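Local coordinates for protein DynE8 (Micromonospora chersina, PDB 4AMM) that is the acyltransferase domain of an iterative enediyne polyketide synthase and probably transfers the acyl units that build the dynemicin precursor, at residues E4-C8 / A39-A43; S176-L180 / L197-R201; A306-G311 / P330-A336. All blocks are in the same frame, centred on the assembly; numbering follows the deposited sequence.

Interaction 1 (E4-C8 / A39-A43)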
loop_
_atom_site.group_PDB
_atom_site.type_symbol
_atom_site.label_atom_id
_atom_site.label_comp_id
_atom_site.label_asym_id
_atom_site.label_seq_id
_atom_site.Cartn_x
_atom_site.Cartn_y
_atom_site.Cartn_z
ATOM N N GLU A 4 8.215 9.529 16.699
ATOM C CA GLU A 4 7.372 9.248 17.838
ATOM C C GLU A 4 5.927 9.381 17.392
ATOM O O GLU A 4 5.592 10.176 16.496
ATOM C CB GLU A 4 7.698 10.224 18.965
ATOM C CG GLU A 4 7.010 9.784 20.240
ATOM C CD GLU A 4 7.437 8.322 20.591
ATOM O OE1 GLU A 4 8.546 8.105 21.139
ATOM O OE2 GLU A 4 6.684 7.392 20.189
ATOM N N LEU A 5 5.016 8.652 18.052
ATOM C CA LEU A 5 3.592 8.735 17.807
ATOM C C LEU A 5 2.906 9.440 18.923
ATOM O O LEU A 5 2.999 8.983 20.086
ATOM C CB LEU A 5 3.048 7.287 17.746
ATOM C CG LEU A 5 1.512 7.171 17.664
ATOM C CD1 LEU A 5 0.946 7.848 16.394
ATOM C CD2 LEU A 5 1.184 5.643 17.679
ATOM N N VAL A 6 2.204 10.537 18.639
ATOM C CA VAL A 6 1.548 11.310 19.662
ATOM C C VAL A 6 0.071 11.331 19.373
ATOM O O VAL A 6 -0.380 11.773 18.304
ATOM C CB VAL A 6 2.033 12.778 19.666
ATOM C CG1 VAL A 6 1.341 13.497 20.741
ATOM C CG2 VAL A 6 3.536 12.746 19.883
ATOM N N VAL A 7 -0.713 10.678 20.282
ATOM C CA VAL A 7 -2.145 10.652 20.118
ATOM C C VAL A 7 -2.841 11.346 21.260
ATOM O O VAL A 7 -2.318 11.333 22.385
ATOM C CB VAL A 7 -2.699 9.201 19.992
ATOM C CG1 VAL A 7 -2.004 8.397 18.892
ATOM C CG2 VAL A 7 -2.629 8.396 21.360
ATOM N N CYS A 8 -4.037 11.847 20.981
ATOM C CA CYS A 8 -4.930 12.174 22.101
ATOM C C CYS A 8 -6.332 12.366 21.615
ATOM O O CYS A 8 -6.612 12.280 20.441
ATOM C CB CYS A 8 -4.444 13.321 22.915
ATOM S SG CYS A 8 -4.492 14.766 21.955
ATOM N N ALA A 39 4.395 11.189 25.187
ATOM C CA ALA A 39 3.664 10.428 24.144
ATOM C C ALA A 39 3.215 9.083 24.782
ATOM O O ALA A 39 2.056 8.642 24.509
ATOM C CB ALA A 39 4.599 10.198 22.972
ATOM N N ALA A 40 4.042 8.437 25.556
ATOM C CA ALA A 40 3.632 7.112 26.117
ATOM C C ALA A 40 2.498 7.375 27.080
ATOM O O ALA A 40 1.549 6.546 27.163
ATOM C CB ALA A 40 4.780 6.459 26.781
ATOM N N GLY A 41 2.553 8.445 27.873
ATOM C CA GLY A 41 1.468 8.758 28.812
ATOM C C GLY A 41 0.222 9.082 28.113
ATOM O O GLY A 41 -0.905 8.629 28.540
ATOM N N LEU A 42 0.234 9.857 27.023
ATOM C CA LEU A 42 -0.969 10.177 26.282
ATOM C C LEU A 42 -1.575 8.931 25.698
ATOM O O LEU A 42 -2.820 8.821 25.669
ATOM C CB LEU A 42 -0.618 11.219 25.144
ATOM C CG LEU A 42 -0.341 12.614 25.737
ATOM C CD1 LEU A 42 0.266 13.472 24.542
ATOM C CD2 LEU A 42 -1.607 13.246 26.213
ATOM N N ALA A 43 -0.760 8.011 25.186
ATOM C CA ALA A 43 -1.318 6.792 24.560
ATOM C C ALA A 43 -2.025 5.967 25.657
ATOM O O ALA A 43 -3.099 5.375 25.362
ATOM C CB ALA A 43 -0.259 5.997 23.878
HETATM O O HOH W 1 0.849 9.007 22.027
#
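The Ala39 methyl sits above the plane of the Glu4 carboxylate, displaced toward CG, with Ala39 CB 3.7 Å from Glu4 CG. Around the rim of that flat group are polar partners. Leu5 N meets OE2 on its anti side, 24° out of the plane, and Arg401 forms a salt bridge to the same oxygen. Thr36 bonds OE1. The contact lays helix 32-45 on strand 4-10, an outermost strand of a four-stranded antiparallel sheet. This small α/β unit is consistent with the linker that joins ketosynthase and acyltransferase domains in polyketide synthases. The two segments run at 39° to each other, and their axes come within 7.2 Å.

Val6 uses both branches. CG1 is anti to the backbone N (chi1 -179°) and reaches Leu42 CD1 at 4.0 Å, while CG2 lies against the Ala39 methyl. Val7 CG2 packs on Ala43 CA at 3.8 Å. Helix 13-27 borders the Cys8 end, and Phe386 of helix 376-387 touches Val7.

Val6 pairs through its backbone with Ala56 on the inner side of the strand. Leu5 O and the N and O of Val7 lie on the other edge, beside the helix. Water 1 fills the step between the two elements. It donates to Leu5 O and, at 2.8 Å, to Ala39 O, and it accepts from Val7 N at 2.9 Å. Three bonds thus hold this water between the backbones. The next carbonyl on this edge of the strand, Val7 O, lies 3.2 Å from Leu42 CB, is buried there and has no hydrogen-bond partner in the model.

Interaction 2 (S176-L180 / L197-R201)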
loop_
_atom_site.group_PDB
_atom_site.type_symbol
_atom_site.label_atom_id
_atom_site.label_comp_id
_atom_site.label_asym_id
_atom_site.label_seq_id
_atom_site.Cartn_x
_atom_site.Cartn_y
_atom_site.Cartn_z
ATOM N N SER A 176 -1.234 -7.602 -7.501
ATOM C CA SER A 176 -0.468 -8.781 -8.020
ATOM C C SER A 176 -0.115 -9.683 -6.807
ATOM O O SER A 176 -1.060 -10.271 -6.179
ATOM C CB SER A 176 0.726 -8.335 -8.844
ATOM O OG SER A 176 1.240 -9.573 -9.399
ATOM N N LEU A 177 1.137 -9.898 -6.480
ATOM C CA LEU A 177 1.556 -10.668 -5.335
ATOM C C LEU A 177 0.752 -10.346 -4.071
ATOM O O LEU A 177 0.469 -11.236 -3.240
ATOM C CB LEU A 177 3.066 -10.412 -5.064
ATOM C CG LEU A 177 3.646 -11.032 -3.802
ATOM C CD1 LEU A 177 3.585 -12.586 -3.847
ATOM C CD2 LEU A 177 5.049 -10.516 -3.628
ATOM N N GLY A 178 0.494 -9.051 -3.863
ATOM C CA GLY A 178 -0.230 -8.662 -2.623
ATOM C C GLY A 178 -1.604 -9.284 -2.497
ATOM O O GLY A 178 -2.093 -9.299 -1.346
ATOM N N GLU A 179 -2.221 -9.744 -3.561
ATOM C CA GLU A 179 -3.540 -10.401 -3.390
ATOM C C GLU A 179 -3.360 -11.603 -2.483
ATOM O O GLU A 179 -4.305 -11.966 -1.787
ATOM C CB GLU A 179 -4.075 -10.791 -4.736
ATOM C CG GLU A 179 -5.583 -11.237 -4.651
ATOM C CD GLU A 179 -6.426 -10.640 -5.741
ATOM O OE1 GLU A 179 -6.219 -9.481 -6.160
ATOM O OE2 GLU A 179 -7.429 -11.295 -6.189
ATOM N N LEU A 180 -2.251 -12.292 -2.487
ATOM C CA LEU A 180 -1.986 -13.412 -1.535
ATOM C C LEU A 180 -2.061 -12.960 -0.087
ATOM O O LEU A 180 -2.733 -13.630 0.746
ATOM C CB LEU A 180 -0.636 -14.111 -1.731
ATOM C CG LEU A 180 -0.582 -15.067 -2.905
ATOM C CD1 LEU A 180 -0.776 -14.368 -4.279
ATOM C CD2 LEU A 180 0.789 -15.757 -2.848
ATOM N N LEU A 197 3.237 -20.497 -0.361
ATOM C CA LEU A 197 2.737 -20.274 -1.699
ATOM C C LEU A 197 3.514 -19.133 -2.359
ATOM O O LEU A 197 3.794 -19.216 -3.564
ATOM C CB LEU A 197 1.244 -19.961 -1.683
ATOM C CG LEU A 197 0.582 -19.689 -3.008
ATOM C CD1 LEU A 197 0.702 -20.905 -3.932
ATOM C CD2 LEU A 197 -0.850 -19.309 -2.748
ATOM N N ALA A 198 3.829 -18.107 -1.622
ATOM C CA ALA A 198 4.690 -17.020 -2.184
ATOM C C ALA A 198 6.045 -17.529 -2.660
ATOM O O ALA A 198 6.511 -17.076 -3.658
ATOM C CB ALA A 198 4.856 -15.882 -1.187
ATOM N N ARG A 199 6.671 -18.452 -1.938
ATOM C CA ARG A 199 7.989 -18.998 -2.335
ATOM C C ARG A 199 7.716 -19.762 -3.639
ATOM O O ARG A 199 8.499 -19.620 -4.571
ATOM C CB ARG A 199 8.459 -19.989 -1.266
ATOM C CG ARG A 199 8.869 -19.432 -0.002
ATOM C CD ARG A 199 9.601 -20.546 0.886
ATOM N NE ARG A 199 9.888 -19.927 2.169
ATOM C CZ ARG A 199 10.781 -18.954 2.332
ATOM N NH1 ARG A 199 11.520 -18.540 1.288
ATOM N NH2 ARG A 199 10.951 -18.414 3.546
ATOM N N ALA A 200 6.664 -20.537 -3.747
ATOM C CA ALA A 200 6.455 -21.312 -4.969
ATOM C C ALA A 200 6.193 -20.370 -6.160
ATOM O O ALA A 200 6.634 -20.644 -7.305
ATOM C CB ALA A 200 5.279 -22.318 -4.745
ATOM N N ARG A 201 5.455 -19.317 -5.918
ATOM C CA ARG A 201 5.033 -18.387 -6.962
ATOM C C ARG A 201 6.275 -17.653 -7.439
ATOM O O ARG A 201 6.475 -17.502 -8.658
ATOM C CB ARG A 201 4.030 -17.388 -6.390
ATOM C CG ARG A 201 3.414 -16.402 -7.409
ATOM C CD ARG A 201 2.413 -15.515 -6.664
ATOM N NE ARG A 201 1.595 -14.669 -7.558
ATOM C CZ ARG A 201 1.991 -13.476 -8.001
ATOM N NH1 ARG A 201 3.215 -13.007 -7.770
ATOM N NH2 ARG A 201 1.135 -12.743 -8.707
HETATM O O HOH W 2 3.936 -10.502 -8.835
#
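Leu180 CD2 fits against the end of Leu197, 3.9 Å from Leu197 CD2, and the two side chains cross at about a right angle. Ala198 CB closes the apolar centre, 4.4 Å from Leu177 CD1 and equally far from Leu180 CD2. Ile152 of helix 144-165 touches both Leu177 and Ala198 from outside.

From this centre Arg201 runs outward. Its chain is extended from CG to NE, with CG anti to the backbone N (chi1 -176°), which carries the guanidinium past Leu180 toward Ser176. Leu180 CD1 lies 4.1 Å from Arg201 NE. Leu177 CA sits 3.6 Å above one face of the guanidinium, offset toward its rim.

The polar edge follows. Arg201 NH2 donates to Ser176 OG at 3.2 Å, with an angle of 156° at the hydrogen and the oxygen only 13° out of the guanidinium plane. Water 2 lies in that plane, accepts from Arg201 NH1 at 2.8 Å and is hydrogen-bonded to Ser176 OG. Gln148 also accepts from NH1, and His278 NE2 is hydrogen-bonded to Ser176 OG.

Ser176 lies in a GxSxG turn that leads into helix 178-185, consistent with the nucleophile elbow of acyltransferases. Its hydroxyl meets a histidine, an arginine and a water. This arrangement fits a serine-histidine pair beside an arginine that, as in malonyl transferases, could receive a substrate carboxylate.

Interaction 3 (A306-G311 / P330-A336)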
loop_
_atom_site.group_PDB
_atom_site.type_symbol
_atom_site.label_atom_id
_atom_site.label_comp_id
_atom_site.label_asym_id
_atom_site.label_seq_id
_atom_site.Cartn_x
_atom_site.Cartn_y
_atom_site.Cartn_z
ATOM N N ALA A 306 -11.231 -6.660 -2.616
ATOM C CA ALA A 306 -11.464 -6.174 -3.970
ATOM C C ALA A 306 -10.319 -6.747 -4.817
ATOM O O ALA A 306 -9.160 -6.411 -4.548
ATOM C CB ALA A 306 -11.415 -4.645 -3.969
ATOM N N SER A 307 -10.620 -7.632 -5.732
ATOM C CA SER A 307 -9.594 -8.372 -6.483
ATOM C C SER A 307 -9.046 -7.485 -7.602
ATOM O O SER A 307 -9.739 -6.901 -8.398
ATOM C CB SER A 307 -10.251 -9.566 -7.094
ATOM O OG SER A 307 -9.277 -10.308 -7.901
ATOM N N THR A 308 -7.713 -7.524 -7.681
ATOM C CA THR A 308 -7.002 -6.962 -8.847
ATOM C C THR A 308 -6.828 -7.992 -9.954
ATOM O O THR A 308 -6.194 -7.704 -10.984
ATOM C CB THR A 308 -5.631 -6.359 -8.495
ATOM O OG1 THR A 308 -4.703 -7.346 -8.062
ATOM C CG2 THR A 308 -5.809 -5.240 -7.467
ATOM N N VAL A 309 -7.461 -9.153 -9.819
ATOM C CA VAL A 309 -7.538 -10.111 -10.957
ATOM C C VAL A 309 -8.843 -9.901 -11.708
ATOM O O VAL A 309 -8.913 -9.772 -12.892
ATOM C CB VAL A 309 -7.451 -11.574 -10.477
ATOM C CG1 VAL A 309 -7.400 -12.518 -11.684
ATOM C CG2 VAL A 309 -6.226 -11.783 -9.631
ATOM N N THR A 310 -9.942 -9.833 -10.930
ATOM C CA THR A 310 -11.303 -9.691 -11.515
ATOM C C THR A 310 -11.785 -8.290 -11.554
ATOM O O THR A 310 -12.679 -7.964 -12.365
ATOM C CB THR A 310 -12.323 -10.491 -10.744
ATOM O OG1 THR A 310 -12.409 -9.970 -9.443
ATOM C CG2 THR A 310 -11.906 -11.975 -10.650
ATOM N N GLY A 311 -11.159 -7.380 -10.813
ATOM C CA GLY A 311 -11.666 -6.025 -10.703
ATOM C C GLY A 311 -13.055 -5.945 -10.059
ATOM O O GLY A 311 -13.824 -4.981 -10.338
ATOM N N PRO A 330 -4.179 -8.944 -16.752
ATOM C CA PRO A 330 -3.687 -7.638 -16.232
ATOM C C PRO A 330 -3.999 -7.477 -14.755
ATOM O O PRO A 330 -4.964 -8.064 -14.230
ATOM C CB PRO A 330 -4.455 -6.621 -17.047
ATOM C CG PRO A 330 -5.760 -7.354 -17.355
ATOM C CD PRO A 330 -5.279 -8.788 -17.715
ATOM N N VAL A 331 -3.260 -6.645 -14.090
ATOM C CA VAL A 331 -3.510 -6.222 -12.698
ATOM C C VAL A 331 -4.467 -5.067 -12.747
ATOM O O VAL A 331 -4.214 -3.954 -13.276
ATOM C CB VAL A 331 -2.215 -5.742 -12.004
ATOM C CG1 VAL A 331 -2.529 -5.241 -10.544
ATOM C CG2 VAL A 331 -1.171 -6.817 -11.988
ATOM N N ARG A 332 -5.667 -5.292 -12.200
ATOM C CA ARG A 332 -6.767 -4.300 -12.242
ATOM C C ARG A 332 -6.784 -3.456 -11.041
ATOM O O ARG A 332 -7.767 -3.436 -10.229
ATOM C CB ARG A 332 -8.098 -5.103 -12.397
ATOM C CG ARG A 332 -8.071 -5.915 -13.736
ATOM C CD ARG A 332 -9.492 -6.497 -14.033
ATOM N NE ARG A 332 -9.453 -7.069 -15.384
ATOM C CZ ARG A 332 -9.375 -6.342 -16.500
ATOM N NH1 ARG A 332 -9.488 -5.039 -16.475
ATOM N NH2 ARG A 332 -9.229 -6.938 -17.668
ATOM N N PHE A 333 -5.706 -2.694 -10.806
ATOM C CA PHE A 333 -5.644 -1.899 -9.573
ATOM C C PHE A 333 -6.557 -0.702 -9.685
ATOM O O PHE A 333 -7.217 -0.446 -8.650
ATOM C CB PHE A 333 -4.200 -1.362 -9.456
ATOM C CG PHE A 333 -4.039 -0.441 -8.267
ATOM C CD1 PHE A 333 -3.983 -0.949 -6.960
ATOM C CD2 PHE A 333 -3.905 0.924 -8.436
ATOM C CE1 PHE A 333 -3.779 -0.058 -5.843
ATOM C CE2 PHE A 333 -3.763 1.815 -7.342
ATOM C CZ PHE A 333 -3.690 1.309 -6.053
ATOM N N ARG A 334 -6.706 -0.037 -10.791
ATOM C CA ARG A 334 -7.625 1.095 -10.867
ATOM C C ARG A 334 -9.022 0.645 -10.508
ATOM O O ARG A 334 -9.733 1.331 -9.672
ATOM C CB ARG A 334 -7.603 1.627 -12.310
ATOM C CG ARG A 334 -8.636 2.780 -12.542
ATOM C CD ARG A 334 -8.584 3.198 -14.037
ATOM N NE ARG A 334 -8.916 2.095 -14.880
ATOM C CZ ARG A 334 -10.141 1.655 -15.165
ATOM N NH1 ARG A 334 -11.218 2.363 -14.726
ATOM N NH2 ARG A 334 -10.362 0.608 -15.949
ATOM N N GLU A 335 -9.476 -0.497 -11.032
ATOM C CA GLU A 335 -10.858 -0.927 -10.776
ATOM C C GLU A 335 -10.984 -1.369 -9.354
ATOM O O GLU A 335 -12.020 -1.000 -8.643
ATOM C CB GLU A 335 -11.285 -2.049 -11.723
ATOM C CG GLU A 335 -11.516 -1.542 -13.135
ATOM C CD GLU A 335 -11.403 -2.693 -14.178
ATOM O OE1 GLU A 335 -10.317 -3.309 -14.382
ATOM O OE2 GLU A 335 -12.420 -2.925 -14.853
ATOM N N ALA A 336 -10.088 -2.124 -8.773
ATOM C CA ALA A 336 -10.188 -2.599 -7.431
ATOM C C ALA A 336 -10.171 -1.414 -6.461
ATOM O O ALA A 336 -10.924 -1.384 -5.494
ATOM C CB ALA A 336 -9.061 -3.633 -7.085
HETATM O O HOH W 3 -6.894 -9.907 -14.757
#
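Thr308 and Arg332 meet where the contact is tight, at an inverse gamma turn centred on Arg332. The contact joins the loop after strand 305-306 of the parallel sheet to strand 331-332 of the mixed sheet and the start of helix 333-339. Arg332 N donates to Thr308 O at 2.8 Å, and the bond is almost straight, 177° at the hydrogen. Arg332 is also the N-cap residue of the helix. Thr308 points CG2 anti to its carbonyl carbon, which puts that methyl on the Ala336 methyl, with Thr308 CG2 3.6 Å from Ala336 CB. Ala306 CB lies 4.0 Å from the same Ala336 CB. Thr308 also lies side by side with Val331, and its OG1 bonds Gly174 O beyond the two segments.

Ser307 OG helps fix the turn of segment 306-311. It accepts from Val309 N and Thr310 N, making an ST turn and an ST motif, and Glu179 is bonded to it as well. Gly311, with positive phi, packs its backbone against Arg332 CD and Glu335 CB.

The outer side is partly exposed and more polar. Here Val309 O lies at the edge of the Arg332 guanidinium, 3.7 Å from Arg332 NE. Pro330 CG sits 3.4 Å above one face, toward the rim. A salt bridge within its own segment steers the group: Arg332 NH1 meets the syn lone pair of Glu335 OE1 at 2.8 Å, 10° out of the guanidinium plane. On this side a water joins the segments; on the inner side a direct hydrogen bond and methyl contacts do. Water 3 donates to Val309 O and, at 2.7 Å, to Pro330 O.

Interactions 2 and 3 touch, with centres 15 Å apart. Glu179, from the helix after the presumed nucleophile turn, reaches into segment 306-311: its OE2 lies 2.7 Å from Ser307 OG and its OE1 2.9 Å from Thr308 N. Thr308 OG1 packs 3.5 Å from Ser176 N, and Val331 of interaction 3 touches His278, the partner of Ser176. Interaction 2 therefore holds part of the probable active site, and interaction 3 borders it. Interaction 1 stands apart, in the antiparallel sheet on the opposite side of the chain's centre. Its centre is 36 Å from that of interaction 2 and 37 Å from that of interaction 3, with nearest atoms about 24 Å away in each case.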